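Side-chain contacts in WbbM protein (Klebsiella pneumoniae, PDB 6U4B), which is a bifunctional glycosyltransferase that probably uses two catalytic domains to polymerise O-antigen polysaccharide: residues Val435-Val440 against Phe543-Lys548; Asn464-Asp469 against Val513-Val518; Asn167-Tyr172 against Asp182-Ile187; Lys202-Ala207 against Leu261-Ile266. All blocks are in the same frame, centred on the assembly; numbering follows the deposited sequence.

Contact 1: residues Val435-Val440 against Phe543-Lys548; sequences VMEGFV and FATYMK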
# COMPACT_ATOMS: atom_id res chain seq x y z
N VAL A 435 -11.61 -13.20 -32.03
CA VAL A 435 -10.40 -13.72 -32.65
C VAL A 435 -10.75 -14.86 -33.60
O VAL A 435 -10.24 -14.93 -34.73
CB VAL A 435 -9.38 -14.16 -31.59
CG1 VAL A 435 -8.19 -14.84 -32.24
CG2 VAL A 435 -8.92 -12.97 -30.76
N MET A 436 -11.61 -15.78 -33.16
CA MET A 436 -12.11 -16.80 -34.07
C MET A 436 -12.90 -16.19 -35.22
O MET A 436 -12.85 -16.69 -36.34
CB MET A 436 -12.97 -17.81 -33.31
CG MET A 436 -13.58 -18.91 -34.19
SD MET A 436 -12.35 -19.95 -34.99
CE MET A 436 -11.72 -20.87 -33.58
N GLU A 437 -13.62 -15.09 -34.95
CA GLU A 437 -14.28 -14.36 -36.02
C GLU A 437 -13.28 -13.92 -37.08
O GLU A 437 -13.57 -13.98 -38.29
CB GLU A 437 -15.04 -13.16 -35.45
CG GLU A 437 -15.90 -12.42 -36.47
CD GLU A 437 -16.59 -11.21 -35.87
OE1 GLU A 437 -16.62 -10.15 -36.53
OE2 GLU A 437 -17.09 -11.32 -34.73
N GLY A 438 -12.09 -13.49 -36.66
CA GLY A 438 -11.06 -13.14 -37.62
C GLY A 438 -10.47 -14.35 -38.31
O GLY A 438 -10.16 -14.30 -39.51
N PHE A 439 -10.29 -15.45 -37.57
CA PHE A 439 -9.77 -16.67 -38.19
C PHE A 439 -10.69 -17.16 -39.30
O PHE A 439 -10.21 -17.59 -40.36
CB PHE A 439 -9.60 -17.76 -37.13
CG PHE A 439 -8.45 -17.53 -36.19
CD1 PHE A 439 -7.47 -16.60 -36.48
CD2 PHE A 439 -8.36 -18.24 -35.00
CE1 PHE A 439 -6.42 -16.38 -35.61
CE2 PHE A 439 -7.31 -18.03 -34.13
CZ PHE A 439 -6.33 -17.10 -34.44
N VAL A 440 -12.00 -17.09 -39.09
CA VAL A 440 -12.94 -17.52 -40.13
C VAL A 440 -12.90 -16.56 -41.31
O VAL A 440 -12.85 -16.98 -42.47
CB VAL A 440 -14.36 -17.64 -39.55
CG1 VAL A 440 -15.36 -17.95 -40.66
CG2 VAL A 440 -14.40 -18.70 -38.47
N PHE A 543 -16.38 -4.08 -39.71
CA PHE A 543 -16.30 -2.75 -39.11
C PHE A 543 -17.13 -2.66 -37.84
O PHE A 543 -16.69 -2.07 -36.85
CB PHE A 543 -16.76 -1.70 -40.12
CG PHE A 543 -16.53 -0.28 -39.67
CD1 PHE A 543 -15.39 0.40 -40.04
CD2 PHE A 543 -17.47 0.37 -38.88
CE1 PHE A 543 -15.18 1.71 -39.64
CE2 PHE A 543 -17.26 1.67 -38.47
CZ PHE A 543 -16.12 2.34 -38.85
N ALA A 544 -18.34 -3.23 -37.86
CA ALA A 544 -19.19 -3.18 -36.67
C ALA A 544 -18.53 -3.89 -35.49
O ALA A 544 -18.64 -3.43 -34.35
CB ALA A 544 -20.55 -3.81 -36.98
N THR A 545 -17.85 -5.01 -35.75
CA THR A 545 -17.16 -5.72 -34.68
C THR A 545 -15.99 -4.91 -34.15
O THR A 545 -15.77 -4.85 -32.93
CB THR A 545 -16.68 -7.09 -35.18
OG1 THR A 545 -17.79 -7.84 -35.67
CG2 THR A 545 -16.02 -7.86 -34.04
N TYR A 546 -15.22 -4.27 -35.04
CA TYR A 546 -14.11 -3.44 -34.60
C TYR A 546 -14.59 -2.30 -33.71
O TYR A 546 -13.96 -1.97 -32.70
CB TYR A 546 -13.34 -2.91 -35.81
CG TYR A 546 -12.11 -2.11 -35.45
CD1 TYR A 546 -11.26 -2.52 -34.43
CD2 TYR A 546 -11.77 -0.95 -36.15
CE1 TYR A 546 -10.13 -1.80 -34.10
CE2 TYR A 546 -10.64 -0.23 -35.83
CZ TYR A 546 -9.83 -0.66 -34.80
OH TYR A 546 -8.70 0.06 -34.48
N MET A 547 -15.72 -1.68 -34.07
CA MET A 547 -16.30 -0.64 -33.22
C MET A 547 -16.67 -1.20 -31.85
O MET A 547 -16.44 -0.54 -30.82
CB MET A 547 -17.52 -0.03 -33.90
CG MET A 547 -17.22 0.67 -35.21
SD MET A 547 -16.01 2.01 -35.05
CE MET A 547 -14.59 1.28 -35.86
N LYS A 548 -17.25 -2.40 -31.81
CA LYS A 548 -17.58 -3.02 -30.53
C LYS A 548 -16.33 -3.29 -29.71
O LYS A 548 -16.35 -3.17 -28.48
CB LYS A 548 -18.36 -4.32 -30.76
CG LYS A 548 -19.72 -4.13 -31.41
CD LYS A 548 -20.48 -5.44 -31.45
CE LYS A 548 -21.72 -5.38 -30.58
NZ LYS A 548 -22.08 -6.73 -30.04

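Contact 2: residues Asn464-Asp469 against Val513-Val518; sequences NMNNPD and VFYSRV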
# COMPACT_ATOMS: atom_id res chain seq x y z
N ASN A 464 -19.78 -29.04 -35.96
CA ASN A 464 -21.21 -29.15 -36.26
C ASN A 464 -21.97 -27.89 -35.83
O ASN A 464 -23.04 -27.97 -35.22
CB ASN A 464 -21.81 -30.40 -35.62
CG ASN A 464 -21.11 -31.67 -36.06
OD1 ASN A 464 -20.46 -32.34 -35.25
ND2 ASN A 464 -21.23 -32.00 -37.33
N MET A 465 -21.41 -26.73 -36.15
CA MET A 465 -22.04 -25.44 -35.90
C MET A 465 -22.54 -24.90 -37.23
O MET A 465 -21.74 -24.54 -38.10
CB MET A 465 -21.06 -24.48 -35.23
CG MET A 465 -20.51 -24.96 -33.90
SD MET A 465 -19.54 -23.70 -33.04
CE MET A 465 -18.12 -23.59 -34.12
N ASN A 466 -23.87 -24.84 -37.40
CA ASN A 466 -24.40 -24.33 -38.66
C ASN A 466 -24.00 -22.87 -38.88
O ASN A 466 -23.80 -22.45 -40.03
CB ASN A 466 -25.92 -24.49 -38.70
CG ASN A 466 -26.66 -23.45 -37.88
OD1 ASN A 466 -26.97 -23.69 -36.71
ND2 ASN A 466 -26.98 -22.31 -38.50
N ASN A 467 -23.83 -22.11 -37.81
CA ASN A 467 -23.39 -20.72 -37.89
C ASN A 467 -22.06 -20.56 -37.16
O ASN A 467 -22.04 -20.38 -35.93
CB ASN A 467 -24.45 -19.79 -37.31
CG ASN A 467 -24.10 -18.33 -37.48
OD1 ASN A 467 -23.18 -17.98 -38.22
ND2 ASN A 467 -24.84 -17.46 -36.80
N PRO A 468 -20.94 -20.61 -37.87
CA PRO A 468 -19.63 -20.44 -37.22
C PRO A 468 -19.49 -19.13 -36.47
O PRO A 468 -18.57 -18.99 -35.65
CB PRO A 468 -18.63 -20.53 -38.38
CG PRO A 468 -19.38 -21.23 -39.49
CD PRO A 468 -20.82 -20.83 -39.32
N ASP A 469 -20.38 -18.17 -36.72
CA ASP A 469 -20.27 -16.86 -36.09
C ASP A 469 -20.64 -16.89 -34.61
O ASP A 469 -20.34 -15.94 -33.89
CB ASP A 469 -21.16 -15.87 -36.85
CG ASP A 469 -20.83 -14.43 -36.51
OD1 ASP A 469 -21.64 -13.79 -35.80
OD2 ASP A 469 -19.77 -13.94 -36.95
N VAL A 513 -20.55 -28.88 -28.04
CA VAL A 513 -21.60 -29.44 -27.19
C VAL A 513 -22.61 -28.37 -26.80
O VAL A 513 -23.81 -28.67 -26.67
CB VAL A 513 -20.97 -30.12 -25.96
CG1 VAL A 513 -22.04 -30.57 -24.98
CG2 VAL A 513 -20.13 -31.31 -26.39
N PHE A 514 -22.18 -27.13 -26.62
CA PHE A 514 -23.08 -26.07 -26.18
C PHE A 514 -23.70 -25.28 -27.33
O PHE A 514 -24.37 -24.28 -27.09
CB PHE A 514 -22.36 -25.10 -25.24
CG PHE A 514 -21.69 -25.76 -24.05
CD1 PHE A 514 -22.13 -27.00 -23.59
CD2 PHE A 514 -20.63 -25.15 -23.40
CE1 PHE A 514 -21.51 -27.60 -22.51
CE2 PHE A 514 -20.02 -25.75 -22.32
CZ PHE A 514 -20.46 -26.98 -21.87
N TYR A 515 -23.49 -25.71 -28.58
CA TYR A 515 -23.96 -24.94 -29.73
C TYR A 515 -25.46 -24.72 -29.66
O TYR A 515 -26.23 -25.65 -29.37
CB TYR A 515 -23.59 -25.64 -31.04
CG TYR A 515 -23.99 -24.83 -32.25
CD1 TYR A 515 -23.39 -23.61 -32.52
CD2 TYR A 515 -24.99 -25.27 -33.12
CE1 TYR A 515 -23.76 -22.85 -33.61
CE2 TYR A 515 -25.36 -24.52 -34.22
CZ TYR A 515 -24.74 -23.31 -34.46
OH TYR A 515 -25.09 -22.55 -35.55
N SER A 516 -25.88 -23.49 -29.95
CA SER A 516 -27.27 -23.02 -29.89
C SER A 516 -27.84 -23.06 -28.48
O SER A 516 -29.06 -22.92 -28.31
CB SER A 516 -28.18 -23.80 -30.85
OG SER A 516 -28.39 -25.13 -30.40
N ARG A 517 -27.00 -23.24 -27.46
CA ARG A 517 -27.40 -23.20 -26.06
C ARG A 517 -26.55 -22.19 -25.30
O ARG A 517 -26.18 -22.41 -24.15
CB ARG A 517 -27.30 -24.58 -25.42
CG ARG A 517 -27.92 -25.72 -26.23
CD ARG A 517 -29.44 -25.69 -26.22
NE ARG A 517 -29.99 -25.72 -24.86
CZ ARG A 517 -30.08 -26.82 -24.11
NH1 ARG A 517 -29.65 -27.98 -24.57
NH2 ARG A 517 -30.60 -26.74 -22.89
N VAL A 518 -26.22 -21.08 -25.95
CA VAL A 518 -25.28 -20.10 -25.41
C VAL A 518 -25.96 -18.75 -25.34
O VAL A 518 -26.47 -18.25 -26.36
CB VAL A 518 -23.99 -20.03 -26.25
CG1 VAL A 518 -23.09 -18.92 -25.75
CG2 VAL A 518 -23.26 -21.36 -26.24

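Contact 3: residues Asn167-Tyr172 against Asp182-Ile187; sequences NNYDHY and DYQAAI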
# COMPACT_ATOMS: atom_id res chain seq x y z
N ASN A 167 7.67 -63.52 18.20
CA ASN A 167 6.40 -63.19 18.84
C ASN A 167 6.09 -61.73 18.52
O ASN A 167 6.82 -61.08 17.77
CB ASN A 167 6.46 -63.48 20.34
CG ASN A 167 7.68 -62.88 21.01
OD1 ASN A 167 8.07 -61.75 20.71
ND2 ASN A 167 8.27 -63.63 21.93
N ASN A 168 5.00 -61.21 19.10
CA ASN A 168 4.56 -59.86 18.75
C ASN A 168 5.54 -58.81 19.25
O ASN A 168 5.75 -57.79 18.59
CB ASN A 168 3.16 -59.60 19.31
CG ASN A 168 2.09 -60.38 18.58
OD1 ASN A 168 1.97 -60.30 17.35
ND2 ASN A 168 1.30 -61.15 19.32
N TYR A 169 6.15 -59.04 20.42
CA TYR A 169 7.18 -58.12 20.90
C TYR A 169 8.36 -58.10 19.95
O TYR A 169 8.81 -57.03 19.53
CB TYR A 169 7.63 -58.54 22.31
CG TYR A 169 8.74 -57.68 22.87
CD1 TYR A 169 10.08 -57.99 22.64
CD2 TYR A 169 8.46 -56.56 23.64
CE1 TYR A 169 11.09 -57.21 23.15
CE2 TYR A 169 9.47 -55.78 24.16
CZ TYR A 169 10.78 -56.11 23.91
OH TYR A 169 11.80 -55.33 24.43
N ASP A 170 8.88 -59.28 19.60
CA ASP A 170 10.02 -59.36 18.70
C ASP A 170 9.68 -58.78 17.33
O ASP A 170 10.57 -58.28 16.63
CB ASP A 170 10.48 -60.81 18.58
CG ASP A 170 11.75 -60.97 17.78
OD1 ASP A 170 12.70 -60.18 17.99
OD2 ASP A 170 11.82 -61.90 16.95
N HIS A 171 8.41 -58.83 16.93
CA HIS A 171 8.01 -58.28 15.64
C HIS A 171 8.15 -56.76 15.62
O HIS A 171 8.49 -56.18 14.59
CB HIS A 171 6.57 -58.68 15.32
CG HIS A 171 6.17 -58.41 13.90
ND1 HIS A 171 6.78 -59.03 12.83
CD2 HIS A 171 5.23 -57.59 13.38
CE1 HIS A 171 6.22 -58.60 11.71
NE2 HIS A 171 5.28 -57.73 12.01
N TYR A 172 7.89 -56.10 16.76
CA TYR A 172 8.12 -54.67 16.82
C TYR A 172 9.60 -54.35 16.74
O TYR A 172 10.01 -53.42 16.04
CB TYR A 172 7.52 -54.09 18.11
CG TYR A 172 7.36 -52.58 18.08
CD1 TYR A 172 8.45 -51.73 18.24
CD2 TYR A 172 6.11 -52.00 17.89
CE1 TYR A 172 8.31 -50.36 18.21
CE2 TYR A 172 5.95 -50.62 17.86
CZ TYR A 172 7.05 -49.81 18.02
OH TYR A 172 6.90 -48.44 17.98
N ASP A 182 10.58 -47.32 21.94
CA ASP A 182 9.31 -46.60 21.94
C ASP A 182 8.18 -47.49 22.45
O ASP A 182 7.33 -47.04 23.23
CB ASP A 182 9.00 -46.09 20.54
CG ASP A 182 10.07 -45.15 20.01
OD1 ASP A 182 10.72 -44.46 20.82
OD2 ASP A 182 10.25 -45.10 18.77
N TYR A 183 8.16 -48.76 22.03
CA TYR A 183 7.14 -49.68 22.50
C TYR A 183 7.37 -50.05 23.96
O TYR A 183 6.41 -50.19 24.73
CB TYR A 183 7.12 -50.93 21.62
CG TYR A 183 6.07 -51.95 22.00
CD1 TYR A 183 6.41 -53.28 22.23
CD2 TYR A 183 4.74 -51.59 22.14
CE1 TYR A 183 5.45 -54.22 22.58
CE2 TYR A 183 3.77 -52.52 22.49
CZ TYR A 183 4.14 -53.83 22.71
OH TYR A 183 3.18 -54.76 23.05
N GLN A 184 8.63 -50.20 24.36
CA GLN A 184 8.94 -50.43 25.77
C GLN A 184 8.42 -49.30 26.64
O GLN A 184 7.90 -49.54 27.73
CB GLN A 184 10.45 -50.59 25.96
CG GLN A 184 11.02 -51.91 25.48
CD GLN A 184 12.52 -52.01 25.71
OE1 GLN A 184 13.30 -51.32 25.05
NE2 GLN A 184 12.92 -52.85 26.65
N ALA A 185 8.56 -48.06 26.17
CA ALA A 185 8.07 -46.92 26.94
C ALA A 185 6.55 -46.97 27.08
O ALA A 185 6.01 -46.62 28.14
CB ALA A 185 8.50 -45.61 26.27
N ALA A 186 5.85 -47.39 26.03
CA ALA A 186 4.40 -47.50 26.11
C ALA A 186 3.98 -48.63 27.04
O ALA A 186 2.98 -48.51 27.76
CB ALA A 186 3.81 -47.71 24.71
N ILE A 187 4.73 -49.73 27.05
CA ILE A 187 4.41 -50.85 27.94
C ILE A 187 4.52 -50.43 29.40
O ILE A 187 3.65 -50.75 30.22
CB ILE A 187 5.31 -52.06 27.62
CG1 ILE A 187 4.95 -52.66 26.26
CG2 ILE A 187 5.20 -53.12 28.72
CD1 ILE A 187 3.49 -53.04 26.14
O HOH W 1 9.23 -46.97 16.98

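Contact 4: residues Lys202-Ala207 against Leu261-Ile266; sequences KTFNDA and LFNIYI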
# COMPACT_ATOMS: atom_id res chain seq x y z
N LYS A 202 1.68 -59.40 28.82
CA LYS A 202 2.52 -60.58 28.63
C LYS A 202 1.94 -61.52 27.58
O LYS A 202 2.67 -62.09 26.76
CB LYS A 202 2.71 -61.33 29.95
CG LYS A 202 3.49 -60.58 31.01
CD LYS A 202 3.76 -61.51 32.19
CE LYS A 202 4.48 -60.79 33.31
NZ LYS A 202 3.62 -59.75 33.94
N THR A 203 0.62 -61.71 27.61
CA THR A 203 -0.03 -62.63 26.68
C THR A 203 0.19 -62.19 25.24
O THR A 203 0.58 -63.00 24.38
CB THR A 203 -1.52 -62.73 26.99
OG1 THR A 203 -1.71 -63.19 28.33
CG2 THR A 203 -2.21 -63.69 26.03
N PHE A 204 -0.04 -60.91 24.96
CA PHE A 204 0.11 -60.42 23.60
C PHE A 204 1.57 -60.44 23.16
O PHE A 204 1.89 -60.87 22.05
CB PHE A 204 -0.45 -59.00 23.48
CG PHE A 204 -0.05 -58.30 22.21
CD1 PHE A 204 -0.56 -58.71 20.99
CD2 PHE A 204 0.85 -57.25 22.24
CE1 PHE A 204 -0.19 -58.07 19.82
CE2 PHE A 204 1.23 -56.61 21.08
CZ PHE A 204 0.71 -57.02 19.86
N ASN A 205 2.48 -59.97 24.03
CA ASN A 205 3.88 -59.89 23.65
C ASN A 205 4.46 -61.27 23.36
O ASN A 205 5.29 -61.42 22.46
CB ASN A 205 4.68 -59.19 24.75
CG ASN A 205 4.59 -57.68 24.66
OD1 ASN A 205 4.35 -57.12 23.59
ND2 ASN A 205 4.79 -57.00 25.79
N ASP A 206 4.03 -62.29 24.10
CA ASP A 206 4.51 -63.65 23.87
C ASP A 206 3.72 -64.39 22.80
O ASP A 206 4.15 -65.47 22.38
CB ASP A 206 4.47 -64.47 25.17
CG ASP A 206 5.51 -64.01 26.18
OD1 ASP A 206 5.59 -64.62 27.27
OD2 ASP A 206 6.24 -63.04 25.89
N ALA A 207 2.59 -63.85 22.35
CA ALA A 207 1.81 -64.50 21.32
C ALA A 207 2.45 -64.31 19.95
O ALA A 207 3.24 -63.38 19.72
CB ALA A 207 0.37 -63.97 21.30
N LEU A 261 -1.36 -51.76 21.36
CA LEU A 261 -2.23 -51.48 22.50
C LEU A 261 -3.65 -51.96 22.24
O LEU A 261 -4.34 -52.42 23.17
CB LEU A 261 -2.21 -49.98 22.81
CG LEU A 261 -0.87 -49.40 23.25
CD1 LEU A 261 -0.95 -47.89 23.39
CD2 LEU A 261 -0.42 -50.04 24.56
N PHE A 262 -4.10 -51.87 20.99
CA PHE A 262 -5.41 -52.39 20.61
C PHE A 262 -5.54 -53.86 20.99
O PHE A 262 -6.56 -54.28 21.55
CB PHE A 262 -5.61 -52.18 19.11
CG PHE A 262 -6.98 -52.53 18.60
CD1 PHE A 262 -8.11 -51.96 19.18
CD2 PHE A 262 -7.14 -53.39 17.53
CE1 PHE A 262 -9.37 -52.27 18.70
CE2 PHE A 262 -8.40 -53.71 17.06
CZ PHE A 262 -9.52 -53.15 17.64
N ASN A 263 -4.51 -54.65 20.70
CA ASN A 263 -4.53 -56.07 21.05
C ASN A 263 -4.48 -56.28 22.56
O ASN A 263 -5.20 -57.13 23.09
CB ASN A 263 -3.36 -56.79 20.38
CG ASN A 263 -3.56 -56.95 18.89
OD1 ASN A 263 -4.07 -57.97 18.43
ND2 ASN A 263 -3.15 -55.95 18.12
N ILE A 264 -3.62 -55.53 23.26
CA ILE A 264 -3.53 -55.65 24.71
C ILE A 264 -4.88 -55.36 25.35
O ILE A 264 -5.30 -56.05 26.29
CB ILE A 264 -2.43 -54.72 25.25
CG1 ILE A 264 -1.06 -55.17 24.75
CG2 ILE A 264 -2.47 -54.66 26.77
CD1 ILE A 264 0.06 -54.20 25.07
N TYR A 265 -5.60 -54.36 24.83
CA TYR A 265 -6.90 -54.01 25.38
C TYR A 265 -7.93 -55.11 25.14
O TYR A 265 -8.70 -55.45 26.04
CB TYR A 265 -7.38 -52.68 24.78
CG TYR A 265 -8.77 -52.27 25.22
CD1 TYR A 265 -8.97 -51.60 26.41
CD2 TYR A 265 -9.88 -52.56 24.43
CE1 TYR A 265 -10.24 -51.23 26.82
CE2 TYR A 265 -11.15 -52.19 24.82
CZ TYR A 265 -11.32 -51.52 26.02
OH TYR A 265 -12.59 -51.16 26.41
N ILE A 266 -7.96 -55.67 23.93
CA ILE A 266 -8.93 -56.72 23.62
C ILE A 266 -8.65 -57.96 24.44
O ILE A 266 -9.58 -58.58 24.98
CB ILE A 266 -8.91 -57.03 22.11
CG1 ILE A 266 -9.51 -55.86 21.31
CG2 ILE A 266 -9.67 -58.32 21.81
CD1 ILE A 266 -9.51 -56.08 19.82

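Contact 1: residues Val435-Val440 against Phe543-Lys548
Glu437 and Thr545 join two helices, 434-441 and 543-554, of the family 8 glycosyltransferase domain, whose fold is of the GT-A type. Between these segments the contact is a slender polar bridge, with 79 Å² buried in all, and the CA atoms of Glu437 and Thr545, the nearest pair, are still 9.2 Å apart. Along the first segment, Met436 belongs to the other flank of its helix, packing on Leu459, Tyr471 and Phe504. Glu437 is the residue that reaches across. Its chain is extended, with CG anti to the backbone N (chi1 -173°) and CD anti to CA, which carries the carboxylate straight out to meet Thr545 coming from the opposite direction. Phe439 and Val440 turn back to helix 455-461, through Ala455 and Leu459 respectively. The second helix has a further neighbour: Phe543 and Met547 pack on Met243 and Phe78 of the second subunit, so the bridge lies close to a subunit interface. One oxygen of the Glu437 carboxylate, OE2, is salt-bridged to Lys432. OE1 receives the hydroxyl proton of Thr545 OG1 at 2.7 Å on its syn lone pair, while Thr545 CG2 lies 3.4 Å from the same oxygen OE1 of Glu437.

Contact 2: residues Asn464-Asp469 against Val513-Val518
Tyr515 lays its ring against the backbone of Met465 and brings its hydroxyl to Asn466 and Asn467. With chi1 at -177°, CG stands anti to the backbone N, and the ring is directed from CB toward the loop 464-469. CG and CD1 meet the Met465 side chain first, CD1 lying 3.5 Å from Met465 CG. CE1 comes equally near Met465 CB. Met465 CA sits over the ring face, 3.7 Å from the Tyr515 centroid and only 10° off the normal, a clear CH-pi geometry; Met465 SD is oblique to the ring, a looser Met-aromatic contact. On the other branch, CD2 looks to Asn464 O at 3.9 Å, and CE2 is close to Asn466 OD1. At the tip, Tyr515 OH accepts from Asn467 N at 2.6 Å, with a bent N-H...O angle of 146°. It also donates to Asn466 OD1, which lies at the ring edge with its amide turned steeply to the ring; the modelled OH to OD1 length of 2.5 Å is too short to trust in detail. Asn467 OD1 in turn accepts from Asp469 N at 3.2 Å, the donor lying well above the carbonyl plane. The arrangement thus sets the second residue of a type II turn, Phe514 to Arg517, against a surface loop that contains an Asx turn, within the family 8 transferase domain.

Contact 3: residues Asn167-Tyr172 against Asp182-Ile187
Tyr172 and Tyr183 form the centre of a contact between two successive helices of the DUF4422 region, 168-173 and 180-193. The short segments run roughly antiparallel, at 136°, with axes 11.1 Å apart, and aromatic side chains fill the gap. Tyr183 CB sits over the middle of the Tyr172 ring, 3.6 Å from its centroid and 8° off the normal, so the methylene rather than the ring makes the CH-pi contact. The two rings are nearly parallel but slid apart: their planes differ by 21°, yet the centroids are 5.1 Å apart and overlap is slight. Tyr169 comes to the Tyr183 ring from another direction, placing CD2 at its edge, 4.0 Å from Tyr183 CE1. Farther out, the Tyr169 hydroxyl lies beside the Gln184 amide, whose plane is almost perpendicular to the Tyr169 ring; this is contact without a bond. The start of helix 168-173 is capped by Asn167, whose OD1 accepts from Asp170 N at 2.8 Å with the donor nearly in line with the carbonyl bond. Ile257 and Arg260 of helix 253-272 also touch Tyr172, and the Tyr183 hydroxyl is bonded to Asn205, which fixes the far end of that ring. Asp182 presents its carboxylate about perpendicular to the Tyr172 ring, and its OD2 also bonds Tyr246. A water bridges the two side chains, 2.9 Å from Tyr172 OH and 2.8 Å from Asp182 OD2.

Contact 4: residues Lys202-Ala207 against Leu261-Ile266
Phe204 packs its ring against Asn263 and Ile264, all three buried, where the two backbones come within 6.1 Å at the CA atoms of Phe204 and Ile264. The closest part is the Asn263 methylene, which lies over one face of the ring with CB 3.4 Å from Phe204 CD1. Beyond CB the Asn263 amide lies nearly parallel to the ring plane, on the same side as CB, planes 15° apart, and its CG is 3.7 Å from Phe204 CE1. Both ends of that amide are held: OD1 accepts from Tyr211 N and ND2 donates to Glu259 O one turn back, which fixes its rotation. Ile264 meets Phe204 about at right angles, its CG1 reaching CD2 of the phenylalanine at 3.8 Å. The pairing is helix against helix within the DUF4422 region, 198-206 on 253-272, and Tyr183 from helix 180-193 touches both Phe204 and Ile264. A chi1 of 167° swings the Phe204 ring away from its own backbone nitrogen and toward helix 253-272. Lys202 and Asp206, by contrast, belong to the solvent side of the first helix: both are exposed, and their side chains make no contact with residues 261-266.

Overall arrangement
The four contacts fall into two pairs on opposite sides of the chain's centre. Along the sequence contact 3 closes first, contact 4 follows, and contact 2 is nested inside the loop closed by contact 1. Contacts 3 and 4 have centres about 10 Å apart in the DUF4422 region and share the cluster of helices 168-173, 180-193, 198-206 and 253-272; Asn168 and Tyr183 of one meet Phe204 and Asn205 of the other. Contacts 1 and 2, about 17 Å apart by centres, belong to the family 8 domain and touch through Glu437 and Asp469. Centres of different pairs are 69 to 78 Å apart, consistent with two separate domains in a bifunctional enzyme.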